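Local coordinates for protein receptor-type adenylate cyclase GRESAG 4.3 (Trypanosoma brucei, PDB 1FX4) that catalyses the conversion of ATP to 3',5'-cyclic AMP and diphosphate, and is represented here by its magnesium-binding catalytic domain, at residues Pro12-Phe17 / Ile138-Cys143; Thr18-Ser23 / Val60-Met65; Met178-Tyr183 / Pro210-Gln215; Leu194-Leu199 / Tyr214-Val219. All blocks are in the same frame, centred on the assembly; numbering follows the deposited sequence.

Contact 1 (Pro12-Phe17 / Ile138-Cys143); sequences PVTLIF and IHTGLC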
# COMPACT_ATOMS: atom_id res chain seq x y z
N PRO A 12 6.50 25.31 0.90
CA PRO A 12 5.51 24.46 1.58
C PRO A 12 4.79 23.61 0.55
O PRO A 12 4.54 24.05 -0.57
CB PRO A 12 4.56 25.48 2.20
CG PRO A 12 5.49 26.60 2.55
CD PRO A 12 6.34 26.72 1.30
N VAL A 13 4.48 22.38 0.93
CA VAL A 13 3.79 21.47 0.04
C VAL A 13 2.43 21.11 0.63
O VAL A 13 2.28 21.01 1.85
CB VAL A 13 4.59 20.16 -0.14
CG1 VAL A 13 3.83 19.19 -1.04
CG2 VAL A 13 5.98 20.46 -0.74
N THR A 14 1.42 20.98 -0.22
CA THR A 14 0.11 20.57 0.25
C THR A 14 -0.05 19.13 -0.21
O THR A 14 0.09 18.82 -1.40
CB THR A 14 -1.04 21.42 -0.33
OG1 THR A 14 -0.86 22.78 0.08
CG2 THR A 14 -2.38 20.93 0.21
N LEU A 15 -0.27 18.25 0.76
CA LEU A 15 -0.44 16.86 0.46
C LEU A 15 -1.88 16.45 0.66
O LEU A 15 -2.54 16.91 1.59
CB LEU A 15 0.47 16.02 1.36
CG LEU A 15 1.96 16.22 1.11
CD1 LEU A 15 2.72 15.42 2.16
CD2 LEU A 15 2.32 15.76 -0.30
N ILE A 16 -2.36 15.59 -0.23
CA ILE A 16 -3.71 15.07 -0.15
C ILE A 16 -3.61 13.55 -0.12
O ILE A 16 -2.91 12.96 -0.95
CB ILE A 16 -4.54 15.38 -1.42
CG1 ILE A 16 -4.58 16.89 -1.69
CG2 ILE A 16 -5.96 14.81 -1.26
CD1 ILE A 16 -5.15 17.21 -3.07
N PHE A 17 -4.22 12.93 0.89
CA PHE A 17 -4.25 11.48 0.95
C PHE A 17 -5.71 11.07 0.79
O PHE A 17 -6.60 11.70 1.35
CB PHE A 17 -3.69 10.94 2.27
CG PHE A 17 -2.20 10.78 2.28
CD1 PHE A 17 -1.39 11.85 2.64
CD2 PHE A 17 -1.60 9.57 1.95
CE1 PHE A 17 -0.00 11.71 2.67
CE2 PHE A 17 -0.21 9.43 1.97
CZ PHE A 17 0.58 10.50 2.33
N ILE A 138 -6.16 16.53 4.05
CA ILE A 138 -5.29 17.53 3.42
C ILE A 138 -4.47 18.26 4.47
O ILE A 138 -5.00 18.69 5.50
CB ILE A 138 -6.13 18.60 2.67
CG1 ILE A 138 -7.08 17.94 1.66
CG2 ILE A 138 -5.21 19.63 2.00
CD1 ILE A 138 -8.08 18.93 1.04
N HIS A 139 -3.18 18.42 4.20
CA HIS A 139 -2.30 19.14 5.12
C HIS A 139 -1.24 19.87 4.33
O HIS A 139 -0.83 19.40 3.27
CB HIS A 139 -1.61 18.18 6.10
CG HIS A 139 -0.71 18.89 7.07
ND1 HIS A 139 0.62 18.56 7.23
CD2 HIS A 139 -0.95 19.93 7.90
CE1 HIS A 139 1.16 19.38 8.12
NE2 HIS A 139 0.22 20.21 8.55
N THR A 140 -0.81 21.02 4.85
CA THR A 140 0.21 21.83 4.20
C THR A 140 1.39 22.05 5.15
O THR A 140 1.21 22.27 6.34
CB THR A 140 -0.36 23.20 3.80
OG1 THR A 140 -1.41 23.01 2.84
CG2 THR A 140 0.73 24.09 3.19
N GLY A 141 2.60 21.97 4.60
CA GLY A 141 3.79 22.18 5.42
C GLY A 141 5.06 21.92 4.64
O GLY A 141 5.00 21.46 3.49
N LEU A 142 6.20 22.27 5.22
CA LEU A 142 7.48 22.02 4.56
C LEU A 142 7.71 20.52 4.61
O LEU A 142 7.43 19.88 5.62
CB LEU A 142 8.64 22.75 5.25
CG LEU A 142 8.88 24.25 5.03
CD1 LEU A 142 8.83 24.59 3.56
CD2 LEU A 142 7.86 25.07 5.78
N CYS A 143 8.23 19.96 3.52
CA CYS A 143 8.50 18.53 3.44
C CYS A 143 9.94 18.22 3.07
O CYS A 143 10.63 19.06 2.49
CB CYS A 143 7.69 17.90 2.30
SG CYS A 143 5.92 17.85 2.48
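T14 and T140 face each other across two antiparallel strands of the cyclase sheet, and their hydroxyls meet tip to tip: OG1 of T14 lies 2.8 Å from OG1 of T140, in a hydrogen bond for which either could be the donor. Both oxygens stand anti to their own carbonyl carbon (chi1 -61° and -63°), which brings them together and leaves CG2 of T14 to pack on CG2 of I138, 3.6 Å away. Threonine, with its branched CB, suits an extended backbone and also supplies the paired oxygens. I16 and I138 continue the same face more loosely, CG1 to CG1 at 4.3 Å.

V13, L15 and H139 point to the other face. C143, just past the strand, brings its sulfur back over this side, with SG 3.7 Å from CB of V13 and 4.0 Å from CD1 of L15; a small, fairly apolar thiol fits beside the two branched chains. H139 holds CG anti to its backbone N, and its ring leads away from 12-17 to helix 159-170. Beyond G141, P12 and L142 run side by side at the exposed end, CD of P12 4.0 Å from CD1 of L142.

Backbone bonds hold the register: V13 pairs with G141 and L15 with H139, each through two N-H...O bonds. That from L15 N to H139 O, 2.8 Å, runs nearly along the C=O axis.

Helix 71-87 touches T14, I16 and I138, while A182 touches T140. In such a buried setting the two hydroxyls serve as each other's partners, which would lessen the cost of burying them.

Contact 2 (Thr18-Ser23 / Val60-Met65); sequences TDIESS and VGDSFM. With MG (magnesium ion), chain B.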
# COMPACT_ATOMS: atom_id res chain seq x y z
N THR A 18 -5.96 10.03 0.01
CA THR A 18 -7.31 9.53 -0.18
C THR A 18 -7.35 8.04 0.01
O THR A 18 -6.33 7.38 -0.13
CB THR A 18 -7.83 9.77 -1.61
OG1 THR A 18 -7.19 8.87 -2.53
CG2 THR A 18 -7.57 11.22 -2.06
N ASP A 19 -8.52 7.52 0.33
CA ASP A 19 -8.68 6.09 0.42
C ASP A 19 -10.16 5.79 0.27
O ASP A 19 -11.00 6.64 0.59
CB ASP A 19 -8.15 5.53 1.74
CG ASP A 19 -7.67 4.10 1.59
OD1 ASP A 19 -7.95 3.47 0.55
OD2 ASP A 19 -6.99 3.59 2.50
N ILE A 20 -10.46 4.61 -0.24
CA ILE A 20 -11.85 4.21 -0.42
C ILE A 20 -12.31 3.62 0.90
O ILE A 20 -11.71 2.66 1.42
CB ILE A 20 -12.01 3.18 -1.53
CG1 ILE A 20 -11.61 3.79 -2.88
CG2 ILE A 20 -13.46 2.72 -1.60
CD1 ILE A 20 -11.76 2.81 -4.02
N GLU A 21 -13.37 4.19 1.45
CA GLU A 21 -13.88 3.68 2.70
C GLU A 21 -14.43 2.27 2.52
O GLU A 21 -15.11 1.98 1.53
CB GLU A 21 -14.98 4.57 3.27
CG GLU A 21 -15.40 4.12 4.65
CD GLU A 21 -16.47 4.97 5.25
OE1 GLU A 21 -16.17 5.70 6.22
OE2 GLU A 21 -17.62 4.92 4.77
N SER A 22 -14.06 1.39 3.44
CA SER A 22 -14.54 0.00 3.43
C SER A 22 -14.25 -0.75 2.14
O SER A 22 -15.01 -1.65 1.79
CB SER A 22 -16.05 -0.04 3.65
OG SER A 22 -16.36 0.36 4.96
N SER A 23 -13.16 -0.42 1.46
CA SER A 23 -12.90 -1.12 0.21
C SER A 23 -12.68 -2.62 0.40
O SER A 23 -13.09 -3.42 -0.42
CB SER A 23 -11.73 -0.50 -0.56
OG SER A 23 -10.51 -0.61 0.14
N VAL A 60 -1.32 3.36 -3.45
CA VAL A 60 -1.09 2.19 -2.58
C VAL A 60 -2.47 1.58 -2.43
O VAL A 60 -3.30 2.10 -1.69
CB VAL A 60 -0.55 2.59 -1.20
CG1 VAL A 60 -0.27 1.34 -0.36
CG2 VAL A 60 0.74 3.40 -1.34
N GLY A 61 -2.71 0.50 -3.17
CA GLY A 61 -4.02 -0.13 -3.14
C GLY A 61 -4.92 0.89 -3.81
O GLY A 61 -4.56 1.42 -4.87
N ASP A 62 -6.04 1.24 -3.19
CA ASP A 62 -6.91 2.24 -3.80
C ASP A 62 -6.69 3.60 -3.17
O ASP A 62 -7.53 4.49 -3.27
CB ASP A 62 -8.37 1.82 -3.72
CG ASP A 62 -8.70 1.08 -2.45
OD1 ASP A 62 -8.20 1.46 -1.38
OD2 ASP A 62 -9.47 0.11 -2.54
N SER A 63 -5.55 3.75 -2.51
CA SER A 63 -5.20 5.01 -1.86
C SER A 63 -4.33 5.87 -2.77
O SER A 63 -3.43 5.36 -3.45
CB SER A 63 -4.45 4.73 -0.56
OG SER A 63 -3.96 5.93 -0.01
N PHE A 64 -4.60 7.17 -2.80
CA PHE A 64 -3.80 8.09 -3.60
C PHE A 64 -3.05 9.04 -2.68
O PHE A 64 -3.54 9.42 -1.61
CB PHE A 64 -4.67 8.96 -4.52
CG PHE A 64 -4.90 8.38 -5.88
CD1 PHE A 64 -5.95 7.49 -6.10
CD2 PHE A 64 -4.08 8.73 -6.95
CE1 PHE A 64 -6.18 6.96 -7.37
CE2 PHE A 64 -4.30 8.20 -8.23
CZ PHE A 64 -5.35 7.31 -8.43
N MET A 65 -1.83 9.39 -3.08
CA MET A 65 -1.06 10.38 -2.37
C MET A 65 -0.82 11.42 -3.46
O MET A 65 -0.24 11.11 -4.51
CB MET A 65 0.27 9.83 -1.89
CG MET A 65 1.07 10.88 -1.13
SD MET A 65 2.65 10.24 -0.58
CE MET A 65 3.43 11.77 0.02
MG MG B . -7.26 1.30 0.80
O HOH W 1 -8.82 6.72 -2.72
O HOH W 2 -6.74 1.00 3.18
O HOH W 3 -9.46 1.55 1.86
O HOH W 4 -4.78 1.59 0.64
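D19 and D62 meet at a magnesium ion, each giving one carboxylate oxygen: OD1 of D19 binds at 2.3 Å and OD1 of D62 at 2.4 Å. Three waters complete the five observed ligands. The two OD1 atoms are only 2.8 Å apart, a closeness the shared cation allows, and the carboxylate planes are turned 59° from each other. Aspartate suits both places, being short, anionic and able to leave its second oxygen for other partners.

One metal-bound water donates to OD2 of D19, and another to the carbonyl O of V60, 2.8 Å away. S23 OG lies 3.0 Å from OD2 of D62, at most a weak hydrogen bond, since its proton has another acceptor within reach. CD1 of I20 packs on CB of D62 at 3.5 Å, the two side chains crossing at about a right angle.

Further out, a type II' turn from V60 to S63 presents D62; G61, at a positive phi that favours glycine, lies at its first corner. T18 N donates to F64 O at 3.0 Å, while OG1 of T18 accepts from F64 N at 3.1 Å and lies at the edge of the phenyl ring. A water links that hydroxyl to the carbonyl of D62.

The site lies where strand 13-20 runs beside the turn that leads into strand 63-68. Helix 34-51 packs on I20 and F64, helix 94-109 touches I20, and strand 134-141 flanks T18.

Contact 3 (Met178-Tyr183 / Pro210-Gln215); sequences MTHAAY and PVRMYQ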
# COMPACT_ATOMS: atom_id res chain seq x y z
N MET A 178 -9.30 19.09 6.46
CA MET A 178 -8.15 19.93 6.25
C MET A 178 -7.64 20.27 7.63
O MET A 178 -8.42 20.55 8.53
CB MET A 178 -8.53 21.25 5.58
CG MET A 178 -9.20 21.12 4.24
SD MET A 178 -9.67 22.78 3.68
CE MET A 178 -11.10 23.08 4.71
N THR A 179 -6.32 20.23 7.80
CA THR A 179 -5.76 20.61 9.08
C THR A 179 -5.81 22.14 9.12
O THR A 179 -6.02 22.79 8.08
CB THR A 179 -4.29 20.21 9.19
OG1 THR A 179 -3.56 20.87 8.14
CG2 THR A 179 -4.13 18.70 9.04
N HIS A 180 -5.61 22.70 10.31
CA HIS A 180 -5.58 24.14 10.47
C HIS A 180 -4.50 24.71 9.55
O HIS A 180 -4.72 25.73 8.89
CB HIS A 180 -5.26 24.49 11.93
CG HIS A 180 -5.15 25.96 12.19
ND1 HIS A 180 -6.25 26.77 12.36
CD2 HIS A 180 -4.07 26.77 12.28
CE1 HIS A 180 -5.85 28.02 12.55
NE2 HIS A 180 -4.53 28.05 12.50
N ALA A 181 -3.36 24.04 9.46
CA ALA A 181 -2.27 24.50 8.61
C ALA A 181 -2.65 24.60 7.14
O ALA A 181 -2.30 25.57 6.48
CB ALA A 181 -1.05 23.61 8.79
N ALA A 182 -3.38 23.62 6.63
CA ALA A 182 -3.82 23.63 5.24
C ALA A 182 -4.86 24.73 5.06
O ALA A 182 -4.74 25.55 4.16
CB ALA A 182 -4.43 22.28 4.87
N TYR A 183 -5.85 24.75 5.94
CA TYR A 183 -6.92 25.74 5.88
C TYR A 183 -6.35 27.16 5.90
O TYR A 183 -6.74 27.99 5.08
CB TYR A 183 -7.89 25.53 7.05
CG TYR A 183 -9.10 26.43 7.03
CD1 TYR A 183 -9.93 26.49 5.92
CD2 TYR A 183 -9.43 27.21 8.14
CE1 TYR A 183 -11.08 27.29 5.91
CE2 TYR A 183 -10.57 28.02 8.14
CZ TYR A 183 -11.39 28.05 7.02
OH TYR A 183 -12.50 28.86 7.02
N PRO A 210 -3.03 18.20 19.97
CA PRO A 210 -4.27 18.07 19.21
C PRO A 210 -4.18 18.93 17.96
O PRO A 210 -3.57 20.00 17.97
CB PRO A 210 -5.31 18.63 20.18
CG PRO A 210 -4.76 18.25 21.51
CD PRO A 210 -3.31 18.61 21.36
N VAL A 211 -4.80 18.46 16.89
CA VAL A 211 -4.79 19.18 15.63
C VAL A 211 -6.20 19.69 15.32
O VAL A 211 -7.15 18.92 15.35
CB VAL A 211 -4.31 18.24 14.48
CG1 VAL A 211 -4.44 18.93 13.13
CG2 VAL A 211 -2.86 17.82 14.73
N ARG A 212 -6.33 21.00 15.10
CA ARG A 212 -7.64 21.56 14.77
C ARG A 212 -7.98 21.12 13.36
O ARG A 212 -7.23 21.35 12.42
CB ARG A 212 -7.64 23.07 14.89
CG ARG A 212 -7.57 23.53 16.32
CD ARG A 212 -6.61 24.69 16.45
NE ARG A 212 -7.20 25.95 16.01
CZ ARG A 212 -6.51 27.05 15.78
NH1 ARG A 212 -5.19 27.06 15.93
NH2 ARG A 212 -7.13 28.17 15.43
N MET A 213 -9.15 20.50 13.24
CA MET A 213 -9.62 19.96 11.97
C MET A 213 -10.76 20.79 11.38
O MET A 213 -11.62 21.29 12.12
CB MET A 213 -10.07 18.51 12.23
CG MET A 213 -9.52 17.46 11.28
SD MET A 213 -7.75 17.52 10.96
CE MET A 213 -7.16 16.05 11.78
N TYR A 214 -10.75 20.93 10.05
CA TYR A 214 -11.77 21.67 9.31
C TYR A 214 -12.37 20.79 8.23
O TYR A 214 -11.65 20.23 7.41
CB TYR A 214 -11.18 22.92 8.66
CG TYR A 214 -10.71 23.91 9.70
CD1 TYR A 214 -9.45 23.77 10.28
CD2 TYR A 214 -11.56 24.91 10.16
CE1 TYR A 214 -9.06 24.61 11.31
CE2 TYR A 214 -11.17 25.75 11.18
CZ TYR A 214 -9.92 25.59 11.76
OH TYR A 214 -9.56 26.40 12.80
N GLN A 215 -13.70 20.66 8.25
CA GLN A 215 -14.42 19.84 7.28
C GLN A 215 -14.86 20.68 6.10
O GLN A 215 -15.59 21.65 6.27
CB GLN A 215 -15.64 19.21 7.95
CG GLN A 215 -16.58 18.47 7.03
CD GLN A 215 -17.80 17.95 7.79
OE1 GLN A 215 -18.93 18.40 7.58
NE2 GLN A 215 -17.57 17.03 8.69
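Y214 meets two residues of the helix that begins at H180, touching each in a different way. Against Y183 its ring makes an offset stack, the centroids 4.5 Å apart and the planes 21° from parallel, with CD2 of Y183 over the centre of the Y214 ring. Toward H180 the rings meet rim to rim, and ND1 of H180 donates a weak hydrogen bond of 3.4 Å to OH of Y214. A tyrosine serves here because it offers both a broad face and a polar tip.

H180 holds CG anti to its backbone N (chi1 178°), which lays its imidazole alongside R212. The guanidinium covers one ring face, centres 3.7 Å apart and planes at 25°; R212 reaches it through a chain bent at chi2 and chi3.

M178 pairs with Y214 through two backbone bonds, M178 N to Y214 O and Y214 N to M178 O, both 2.8 Å. The flexible chain of M178 bends at chi3 and brings CE to 4.0 Å from CB of Y214. T179 then ends the strand as N-cap residue of helix 180-185.

Aromatic stacking therefore ties the helix start to the sheet, and the arginine's positive charge over the imidazole would tend to favour its neutral form.

Contact 4 (Leu194-Leu199 / Tyr214-Val219); sequences LDVTTL and YQLNAV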
# COMPACT_ATOMS: atom_id res chain seq x y z
N LEU A 194 -15.17 28.91 0.13
CA LEU A 194 -15.45 27.55 0.58
C LEU A 194 -16.49 27.45 1.67
O LEU A 194 -16.69 28.38 2.46
CB LEU A 194 -14.17 26.92 1.12
CG LEU A 194 -12.94 26.91 0.21
CD1 LEU A 194 -11.72 26.52 1.04
CD2 LEU A 194 -13.15 25.96 -0.96
N ASP A 195 -17.15 26.30 1.72
CA ASP A 195 -18.15 26.01 2.74
C ASP A 195 -17.40 25.06 3.67
O ASP A 195 -17.09 23.93 3.29
CB ASP A 195 -19.36 25.32 2.12
CG ASP A 195 -20.51 25.13 3.11
OD1 ASP A 195 -20.26 25.05 4.34
OD2 ASP A 195 -21.67 25.05 2.65
N VAL A 196 -17.08 25.53 4.86
CA VAL A 196 -16.32 24.74 5.81
C VAL A 196 -16.97 24.68 7.18
O VAL A 196 -17.64 25.62 7.60
CB VAL A 196 -14.88 25.33 5.96
CG1 VAL A 196 -14.07 24.55 6.97
CG2 VAL A 196 -14.18 25.33 4.61
N THR A 197 -16.77 23.56 7.86
CA THR A 197 -17.30 23.35 9.21
C THR A 197 -16.12 23.04 10.12
O THR A 197 -15.30 22.17 9.83
CB THR A 197 -18.30 22.18 9.27
OG1 THR A 197 -19.52 22.57 8.63
CG2 THR A 197 -18.61 21.79 10.73
N THR A 198 -16.01 23.79 11.21
CA THR A 198 -14.93 23.56 12.16
C THR A 198 -15.30 22.33 12.98
O THR A 198 -16.42 22.20 13.45
CB THR A 198 -14.75 24.74 13.12
OG1 THR A 198 -15.94 24.89 13.91
CG2 THR A 198 -14.52 26.02 12.34
N LEU A 199 -14.36 21.41 13.09
CA LEU A 199 -14.57 20.19 13.84
C LEU A 199 -13.87 20.25 15.19
O LEU A 199 -14.14 19.44 16.07
CB LEU A 199 -14.08 18.98 13.04
CG LEU A 199 -15.15 18.20 12.26
CD1 LEU A 199 -16.22 19.12 11.73
CD2 LEU A 199 -14.50 17.40 11.14
N TYR A 214 -10.75 20.93 10.05
CA TYR A 214 -11.77 21.67 9.31
C TYR A 214 -12.37 20.79 8.23
O TYR A 214 -11.65 20.23 7.41
CB TYR A 214 -11.18 22.92 8.66
CG TYR A 214 -10.71 23.91 9.70
CD1 TYR A 214 -9.45 23.77 10.28
CD2 TYR A 214 -11.56 24.91 10.16
CE1 TYR A 214 -9.06 24.61 11.31
CE2 TYR A 214 -11.17 25.75 11.18
CZ TYR A 214 -9.92 25.59 11.76
OH TYR A 214 -9.56 26.40 12.80
N GLN A 215 -13.70 20.66 8.25
CA GLN A 215 -14.42 19.84 7.28
C GLN A 215 -14.86 20.68 6.10
O GLN A 215 -15.59 21.65 6.27
CB GLN A 215 -15.64 19.21 7.95
CG GLN A 215 -16.58 18.47 7.03
CD GLN A 215 -17.80 17.95 7.79
OE1 GLN A 215 -18.93 18.40 7.58
NE2 GLN A 215 -17.57 17.03 8.69
N LEU A 216 -14.38 20.30 4.92
CA LEU A 216 -14.75 20.98 3.68
C LEU A 216 -16.07 20.35 3.26
O LEU A 216 -16.12 19.15 2.94
CB LEU A 216 -13.69 20.75 2.60
CG LEU A 216 -13.98 21.30 1.21
CD1 LEU A 216 -14.03 22.83 1.26
CD2 LEU A 216 -12.92 20.84 0.21
N ASN A 217 -17.13 21.15 3.29
CA ASN A 217 -18.47 20.66 2.92
C ASN A 217 -18.66 20.62 1.41
O ASN A 217 -19.45 21.38 0.85
CB ASN A 217 -19.52 21.55 3.58
CG ASN A 217 -19.39 21.58 5.07
OD1 ASN A 217 -19.52 22.64 5.71
ND2 ASN A 217 -19.12 20.42 5.66
N ALA A 218 -17.95 19.69 0.77
CA ALA A 218 -17.98 19.53 -0.68
C ALA A 218 -19.36 19.16 -1.22
O ALA A 218 -19.72 19.58 -2.31
CB ALA A 218 -16.96 18.50 -1.11
N VAL A 219 -20.10 18.37 -0.45
CA VAL A 219 -21.46 17.97 -0.84
C VAL A 219 -22.30 18.40 0.37
O VAL A 219 -22.48 17.64 1.32
CB VAL A 219 -21.55 16.44 -1.05
CG1 VAL A 219 -22.99 16.02 -1.42
CG2 VAL A 219 -20.58 15.99 -2.15
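T197 and N217 share the one side-chain hydrogen bond between these segments: OG1 of T197 donates to OD1 of N217 at 2.9 Å, in the amide plane and on a lone pair. A weak bond from N217 ND2 to OE1 of Q215 adds a second, looser tie within the same segment. OD1 of D195 also lies 2.9 Å from OD1 of N217, but both are acceptors and the approach would be repulsive rather than binding.

The main chain contributes three bonds. T197 and Q215 exchange two, T197 N to Q215 O at 2.8 Å and Q215 N to T197 O at 2.7 Å, and N217 N donates to D195 O.

Apolar contacts lie mostly on the face of V196, T198, Y214 and L216. Branched V196 suits a strand, and with CG1 anti to the backbone N (chi1 179°) that methyl comes to the edge of the Y214 ring, 3.7 Å from CB of Y214. CG2 of T198 touches CE2 of Y214 at 3.6 Å. CD2 of L194 meets CD1 of L216 at 3.9 Å. On the T197 and Q215 side, both methyls of L199 lie against CB of Q215 and near its amide nitrogen.

At N217 the chain leaves the strand through an inverse gamma turn. The arrangement is that of a beta hairpin, whose strand 196-202 forms one border of the catalytic-domain sheet within this chain.

How the contacts relate
The four contacts step across one seven-stranded sheet. Contact 2 and contact 1 both use strand 13-20, their centres about 18 Å apart, and meet where CZ of F17 packs on CG of M65 at 3.5 Å. The magnesium lies in contact 2, about 14 Å from the side chain of I16. The centre of contact 3 is about 12 Å from that of contact 1, and I138 O and T179 N, 3.1 Å apart, probably form a hydrogen bond between neighbouring strands. Contact 4 shares Y214 and Q215 with contact 3, their centres about 10 Å apart. Both lie toward the other border of the sheet, nearest atoms about 12 and 11 Å from contact 2.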